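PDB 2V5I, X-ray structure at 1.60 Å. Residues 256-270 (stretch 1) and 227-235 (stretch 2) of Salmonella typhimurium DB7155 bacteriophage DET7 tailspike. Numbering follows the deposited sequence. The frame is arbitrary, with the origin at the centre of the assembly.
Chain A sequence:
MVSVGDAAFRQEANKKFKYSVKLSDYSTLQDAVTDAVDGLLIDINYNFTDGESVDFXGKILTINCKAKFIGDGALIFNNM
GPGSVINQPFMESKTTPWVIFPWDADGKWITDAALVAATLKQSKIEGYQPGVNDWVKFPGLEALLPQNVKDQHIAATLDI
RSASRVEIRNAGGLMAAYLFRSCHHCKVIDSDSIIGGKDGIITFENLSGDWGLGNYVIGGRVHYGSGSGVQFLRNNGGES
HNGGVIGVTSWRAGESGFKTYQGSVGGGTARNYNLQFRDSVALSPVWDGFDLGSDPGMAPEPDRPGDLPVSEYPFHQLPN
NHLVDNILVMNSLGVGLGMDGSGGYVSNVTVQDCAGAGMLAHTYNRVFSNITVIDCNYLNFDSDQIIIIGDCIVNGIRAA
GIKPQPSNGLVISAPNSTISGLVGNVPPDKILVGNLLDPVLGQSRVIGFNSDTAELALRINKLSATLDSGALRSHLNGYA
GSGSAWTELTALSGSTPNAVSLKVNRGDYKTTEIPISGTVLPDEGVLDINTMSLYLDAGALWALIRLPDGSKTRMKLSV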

ATOM      1  N   SER A 256      17.091 -12.079  12.668  1.00 10.28           N
ATOM      2  CA  SER A 256      16.294 -11.285  11.753  1.00  8.45           C
ATOM      3  C   SER A 256      14.857 -11.773  11.771  1.00  8.29           C
ATOM      4  O   SER A 256      14.554 -12.936  12.103  1.00  8.08           O
ATOM      5  CB  SER A 256      16.830 -11.365  10.347  1.00 11.15           C
ATOM      6  OG  SER A 256      18.141 -10.749  10.297  1.00 10.58           O
ATOM      7  N   GLY A 257      13.939 -10.900  11.376  1.00  7.42           N
ATOM      8  CA  GLY A 257      12.523 -11.324  11.349  1.00  7.17           C
ATOM      9  C   GLY A 257      12.353 -12.499  10.370  1.00  7.68           C
ATOM     10  O   GLY A 257      11.757 -13.516  10.687  1.00  8.79           O
ATOM     11  N   PHE A 258      12.771 -12.238   9.135  1.00  7.64           N
ATOM     12  CA  PHE A 258      12.593 -13.123   8.040  1.00  6.69           C
ATOM     13  C   PHE A 258      13.883 -13.216   7.227  1.00  6.97           C
ATOM     14  O   PHE A 258      14.462 -12.195   6.900  1.00  9.09           O
ATOM     15  CB  PHE A 258      11.493 -12.538   7.122  1.00  8.42           C
ATOM     16  CG  PHE A 258      10.189 -12.277   7.849  1.00  7.71           C
ATOM     17  CD1 PHE A 258       9.286 -13.280   8.112  1.00  9.50           C
ATOM     18  CD2 PHE A 258       9.912 -10.990   8.392  1.00  8.29           C
ATOM     19  CE1 PHE A 258       8.108 -13.040   8.828  1.00  9.27           C
ATOM     20  CE2 PHE A 258       8.703 -10.740   9.108  1.00  9.32           C
ATOM     21  CZ  PHE A 258       7.845 -11.758   9.354  1.00  7.69           C
ATOM     22  N   LYS A 259      14.292 -14.446   6.955  1.00  7.35           N
ATOM     23  CA  LYS A 259      15.647 -14.686   6.392  1.00  7.93           C
ATOM     24  C   LYS A 259      15.662 -15.730   5.293  1.00  9.00           C
ATOM     25  O   LYS A 259      15.149 -16.832   5.487  1.00  8.47           O
ATOM     26  CB  LYS A 259      16.580 -15.103   7.526  1.00 11.26           C
ATOM     27  CG  LYS A 259      18.054 -15.430   7.153  1.00 11.01           C
ATOM     28  CD  LYS A 259      18.745 -16.137   8.299  1.00 20.32           C
ATOM     29  CE  LYS A 259      20.170 -16.481   7.992  1.00 27.65           C
ATOM     30  NZ  LYS A 259      20.800 -17.023   9.264  1.00 28.47           N
ATOM     31  N   THR A 260      16.269 -15.343   4.164  1.00  7.74           N
ATOM     32  CA  THR A 260      16.703 -16.313   3.177  1.00  7.01           C
ATOM     33  C   THR A 260      18.188 -16.621   3.423  1.00  8.34           C
ATOM     34  O   THR A 260      19.022 -15.725   3.361  1.00  9.62           O
ATOM     35  CB  THR A 260      16.504 -15.734   1.732  1.00  9.03           C
ATOM     36  OG1 THR A 260      17.127 -14.477   1.587  1.00 10.32           O
ATOM     37  CG2 THR A 260      15.032 -15.550   1.431  1.00 10.68           C
ATOM     38  N   TYR A 261      18.484 -17.897   3.689  1.00  8.85           N
ATOM     39  CA  TYR A 261      19.888 -18.209   4.038  1.00 11.53           C
ATOM     40  C   TYR A 261      20.821 -17.855   2.937  1.00 12.46           C
ATOM     41  O   TYR A 261      20.481 -17.963   1.725  1.00 10.33           O
ATOM     42  CB  TYR A 261      20.087 -19.710   4.317  1.00 10.99           C
ATOM     43  CG  TYR A 261      20.254 -20.042   5.744  1.00 15.89           C
ATOM     44  CD1 TYR A 261      19.151 -20.047   6.566  1.00 24.81           C
ATOM     45  CD2 TYR A 261      21.474 -20.393   6.250  1.00 22.18           C
ATOM     46  CE1 TYR A 261      19.253 -20.383   7.880  1.00 31.71           C
ATOM     47  CE2 TYR A 261      21.609 -20.736   7.603  1.00 25.72           C
ATOM     48  CZ  TYR A 261      20.493 -20.724   8.395  1.00 28.21           C
ATOM     49  OH  TYR A 261      20.542 -21.056   9.740  1.00 39.34           O
ATOM     50  N   GLN A 262      22.030 -17.432   3.334  1.00 11.79           N
ATOM     51  CA  GLN A 262      23.084 -17.077   2.427  1.00 14.24           C
ATOM     52  C   GLN A 262      24.153 -18.149   2.415  1.00 15.03           C
ATOM     53  O   GLN A 262      24.448 -18.771   3.450  1.00 16.00           O
ATOM     54  CB  GLN A 262      23.744 -15.755   2.814  1.00 15.14           C
ATOM     55  CG  GLN A 262      22.888 -14.593   2.481  1.00 17.18           C
ATOM     56  CD  GLN A 262      22.468 -13.792   3.631  1.00 27.44           C
ATOM     57  OE1 GLN A 262      23.311 -13.322   4.376  1.00 34.82           O
ATOM     58  NE2 GLN A 262      21.133 -13.574   3.785  1.00 26.36           N
ATOM     59  N   GLY A 263      24.755 -18.345   1.266  1.00 12.18           N
ATOM     60  CA  GLY A 263      25.909 -19.223   1.131  1.00 12.25           C
ATOM     61  C   GLY A 263      25.601 -20.705   1.151  1.00 11.55           C
ATOM     62  O   GLY A 263      24.529 -21.158   0.731  1.00 10.67           O
ATOM     63  N   SER A 264      26.478 -21.463   1.809  1.00 13.12           N
ATOM     64  CA  SER A 264      26.436 -22.932   1.867  1.00 12.04           C
ATOM     65  C   SER A 264      26.222 -23.431   3.287  1.00 13.98           C
ATOM     66  O   SER A 264      26.595 -22.778   4.245  1.00 14.57           O
ATOM     67  CB  SER A 264      27.783 -23.499   1.395  1.00 12.89           C
ATOM     68  OG  SER A 264      28.009 -23.214   0.054  1.00 18.04           O
ATOM     69  N   VAL A 265      25.579 -24.597   3.391  1.00 13.37           N
ATOM     70  CA  VAL A 265      25.468 -25.343   4.665  1.00 13.56           C
ATOM     71  C   VAL A 265      25.804 -26.765   4.312  1.00 16.30           C
ATOM     72  O   VAL A 265      25.274 -27.305   3.366  1.00 16.03           O
ATOM     73  CB  VAL A 265      24.068 -25.249   5.289  1.00 14.15           C
ATOM     74  CG1 VAL A 265      23.956 -26.146   6.525  1.00 16.16           C
ATOM     75  CG2 VAL A 265      23.801 -23.847   5.712  1.00 14.87           C
ATOM     76  N   GLY A 266      26.709 -27.392   5.064  1.00 17.71           N
ATOM     77  CA  GLY A 266      27.061 -28.793   4.784  1.00 19.03           C
ATOM     78  C   GLY A 266      27.711 -29.022   3.427  1.00 18.72           C
ATOM     79  O   GLY A 266      27.649 -30.133   2.872  1.00 21.51           O
ATOM     80  N   GLY A 267      28.370 -28.001   2.889  1.00 19.19           N
ATOM     81  CA  GLY A 267      29.059 -28.109   1.610  1.00 17.99           C
ATOM     82  C   GLY A 267      28.276 -27.885   0.332  1.00 18.97           C
ATOM     83  O   GLY A 267      28.818 -28.038  -0.757  1.00 20.15           O
ATOM     84  N   GLY A 268      26.984 -27.550   0.444  1.00 14.01           N
ATOM     85  CA  GLY A 268      26.112 -27.289  -0.739  1.00 11.90           C
ATOM     86  C   GLY A 268      25.244 -26.063  -0.430  1.00 12.18           C
ATOM     87  O   GLY A 268      25.165 -25.601   0.694  1.00 12.41           O
ATOM     88  N   THR A 269      24.668 -25.508  -1.473  1.00 10.94           N
ATOM     89  CA  THR A 269      24.008 -24.226  -1.334  1.00  9.66           C
ATOM     90  C   THR A 269      22.800 -24.297  -0.400  1.00  8.56           C
ATOM     91  O   THR A 269      22.081 -25.280  -0.381  1.00  9.27           O
ATOM     92  CB  THR A 269      23.531 -23.706  -2.723  1.00  7.55           C
ATOM     93  OG1 THR A 269      23.124 -22.344  -2.603  1.00 10.36           O
ATOM     94  CG2 THR A 269      22.371 -24.495  -3.312  1.00 12.60           C
ATOM     95  N   ALA A 270      22.581 -23.192   0.330  1.00  8.45           N
ATOM     96  CA  ALA A 270      21.409 -22.987   1.195  1.00 10.27           C
ATOM     97  C   ALA A 270      20.550 -21.814   0.693  1.00  7.98           C
ATOM     98  O   ALA A 270      19.594 -21.398   1.356  1.00  8.05           O
ATOM     99  CB  ALA A 270      21.852 -22.694   2.611  1.00  9.78           C
TER
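Stretch 2 (227-235) GSGVQFLRN

Stretch 2 runs parallel to the first part of stretch 1. Strand 230-233 lies beside strand 258-260, with 8° between their directions and a closest approach of 4.8 Å. Ser228 pairs with Ser256, Gly229 with Gly257, Val230 with Phe258, Gln231 with Lys259 and Phe232 with Thr260.

The backbone ladder is regular. Val230 N donates to Gly257 O (3.1 Å), Lys259 N to Val230 O (2.9 Å), Phe232 N to Lys259 O (3.1 Å) and Tyr261 N to Phe232 O (3.1 Å). Before the strand, Gly229 N donates to Ser256 O (2.9 Å). Gly229 has phi/psi of -61/-57, and a CB there would clash with Gly257 O. Beyond the strand, stretch 1 leaves in a hairpin with a type I' turn from Val265 to Gly268. It returns so that Arg234 N donates to Ala270 O (3.0 Å). Arg234 has positive phi (53/48).

Ser228 is m, and its OG accepts from Ser256 N (3.2 Å). Val230 (t) and Phe258 (m) share one sheet face with Phe232 and Thr260; Val230 CG2 is 3.9 Å from Phe258 CD1. Gln231 and Lys259 occupy the other face. Lys259 is fully extended, all four chi angles t. With chi1 and chi2 both t, its CD lies 3.6 Å from Ser228 OG. Gln231 is p, then t; its OE1 lies at the edge of the Tyr261 ring, 3.4 Å from Tyr261 CE1.

Tyr261 has chi1 of -106°, between wells. Its ring presents a face to Leu233, whose CG is 3.6 Å from Tyr261 CD1, a CH-pi contact. Leu233 (m, p) also places CD2 4.2 Å from both Val265 CG2 and Ala270 CB. Arg234 is extended through chi3, with its CD 3.5 Å from Thr269 O; its guanidinium is hydrogen-bonded elsewhere in the structure. Asn235 (m) bonds back through ND2 to Leu233 O (3.0 Å).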

ATOM      1  N   GLY A 227      17.619 -16.954  16.902  1.00 10.86           N
ATOM      2  CA  GLY A 227      17.824 -16.861  15.449  1.00 12.21           C
ATOM      3  C   GLY A 227      16.708 -16.079  14.787  1.00  9.41           C
ATOM      4  O   GLY A 227      16.221 -15.050  15.338  1.00  9.92           O
ATOM      5  N   SER A 228      16.406 -16.434  13.557  1.00 11.16           N
ATOM      6  CA  SER A 228      15.436 -15.697  12.764  1.00  9.59           C
ATOM      7  C   SER A 228      14.032 -16.246  12.938  1.00  9.40           C
ATOM      8  O   SER A 228      13.860 -17.424  13.276  1.00 10.27           O
ATOM      9  CB  SER A 228      15.885 -15.626  11.308  1.00 11.29           C
ATOM     10  OG  SER A 228      17.088 -14.885  11.204  1.00 10.22           O
ATOM     11  N   GLY A 229      13.042 -15.378  12.770  1.00  7.83           N
ATOM     12  CA  GLY A 229      11.669 -15.774  12.965  1.00  7.42           C
ATOM     13  C   GLY A 229      11.246 -16.871  12.019  1.00  7.65           C
ATOM     14  O   GLY A 229      10.698 -17.901  12.382  1.00  8.90           O
ATOM     15  N   VAL A 230      11.394 -16.558  10.722  1.00  7.96           N
ATOM     16  CA  VAL A 230      11.141 -17.506   9.648  1.00  8.31           C
ATOM     17  C   VAL A 230      12.369 -17.592   8.765  1.00  7.80           C
ATOM     18  O   VAL A 230      12.939 -16.579   8.389  1.00 10.14           O
ATOM     19  CB  VAL A 230       9.921 -17.076   8.726  1.00  8.94           C
ATOM     20  CG1 VAL A 230       9.655 -18.113   7.625  1.00  9.64           C
ATOM     21  CG2 VAL A 230       8.669 -16.850   9.539  1.00 11.08           C
ATOM     22  N   GLN A 231      12.797 -18.802   8.439  1.00  8.06           N
ATOM     23  CA  GLN A 231      13.936 -18.946   7.557  1.00  9.70           C
ATOM     24  C   GLN A 231      13.791 -20.072   6.554  1.00  8.64           C
ATOM     25  O   GLN A 231      13.140 -21.055   6.827  1.00  8.24           O
ATOM     26  CB  GLN A 231      15.222 -19.146   8.345  1.00 11.32           C
ATOM     27  CG  GLN A 231      15.289 -20.365   9.130  1.00 14.55           C
ATOM     28  CD  GLN A 231      16.433 -20.327  10.226  1.00 24.34           C
ATOM     29  OE1 GLN A 231      17.194 -19.360  10.341  1.00 28.05           O
ATOM     30  NE2 GLN A 231      16.546 -21.396  10.989  1.00 14.42           N
ATOM     31  N   PHE A 232      14.364 -19.840   5.349  1.00  7.61           N
ATOM     32  CA  PHE A 232      14.351 -20.835   4.259  1.00  6.61           C
ATOM     33  C   PHE A 232      15.756 -21.217   3.872  1.00  6.82           C
ATOM     34  O   PHE A 232      16.618 -20.348   3.826  1.00  7.60           O
ATOM     35  CB  PHE A 232      13.664 -20.172   3.007  1.00  7.65           C
ATOM     36  CG  PHE A 232      12.220 -19.875   3.215  1.00  5.47           C
ATOM     37  CD1 PHE A 232      11.842 -18.666   3.810  1.00  8.88           C
ATOM     38  CD2 PHE A 232      11.272 -20.765   2.852  1.00  8.72           C
ATOM     39  CE1 PHE A 232      10.513 -18.386   4.034  1.00  9.47           C
ATOM     40  CE2 PHE A 232       9.878 -20.479   3.076  1.00  6.96           C
ATOM     41  CZ  PHE A 232       9.566 -19.250   3.655  1.00  9.02           C
ATOM     42  N   LEU A 233      15.931 -22.503   3.525  1.00  7.48           N
ATOM     43  CA  LEU A 233      17.204 -23.044   2.997  1.00  8.59           C
ATOM     44  C   LEU A 233      16.902 -23.867   1.742  1.00  8.38           C
ATOM     45  O   LEU A 233      16.127 -24.803   1.781  1.00  8.86           O
ATOM     46  CB  LEU A 233      17.945 -23.938   4.021  1.00  9.13           C
ATOM     47  CG  LEU A 233      18.407 -23.293   5.305  1.00 11.82           C
ATOM     48  CD1 LEU A 233      17.327 -23.282   6.343  1.00 13.44           C
ATOM     49  CD2 LEU A 233      19.603 -24.061   5.836  1.00 11.57           C
ATOM     50  N   ARG A 234      17.485 -23.462   0.612  1.00  7.90           N
ATOM     51  CA  ARG A 234      17.340 -24.151  -0.675  1.00  7.80           C
ATOM     52  C   ARG A 234      15.863 -24.382  -1.089  1.00  8.13           C
ATOM     53  O   ARG A 234      15.477 -25.464  -1.460  1.00  8.79           O
ATOM     54  CB  ARG A 234      18.130 -25.444  -0.644  1.00  7.36           C
ATOM     55  CG  ARG A 234      18.420 -26.051  -2.025  1.00 10.94           C
ATOM     56  CD  ARG A 234      19.536 -27.080  -1.979  1.00 10.51           C
ATOM     57  NE  ARG A 234      19.640 -27.894  -3.206  1.00  9.65           N
ATOM     58  CZ  ARG A 234      18.879 -28.938  -3.494  1.00 11.77           C
ATOM     59  NH1 ARG A 234      17.897 -29.336  -2.695  1.00  9.82           N
ATOM     60  NH2 ARG A 234      19.073 -29.618  -4.647  1.00 14.99           N
ATOM     61  N   ASN A 235      15.075 -23.307  -0.981  1.00  8.01           N
ATOM     62  CA  ASN A 235      13.720 -23.225  -1.531  1.00  8.68           C
ATOM     63  C   ASN A 235      13.749 -22.377  -2.807  1.00  8.58           C
ATOM     64  O   ASN A 235      14.428 -21.363  -2.864  1.00  8.27           O
ATOM     65  CB  ASN A 235      12.762 -22.650  -0.491  1.00 10.13           C
ATOM     66  CG  ASN A 235      12.273 -23.700   0.470  1.00  8.15           C
ATOM     67  OD1 ASN A 235      11.049 -23.975   0.569  1.00  8.53           O
ATOM     68  ND2 ASN A 235      13.177 -24.346   1.176  1.00  8.08           N
TER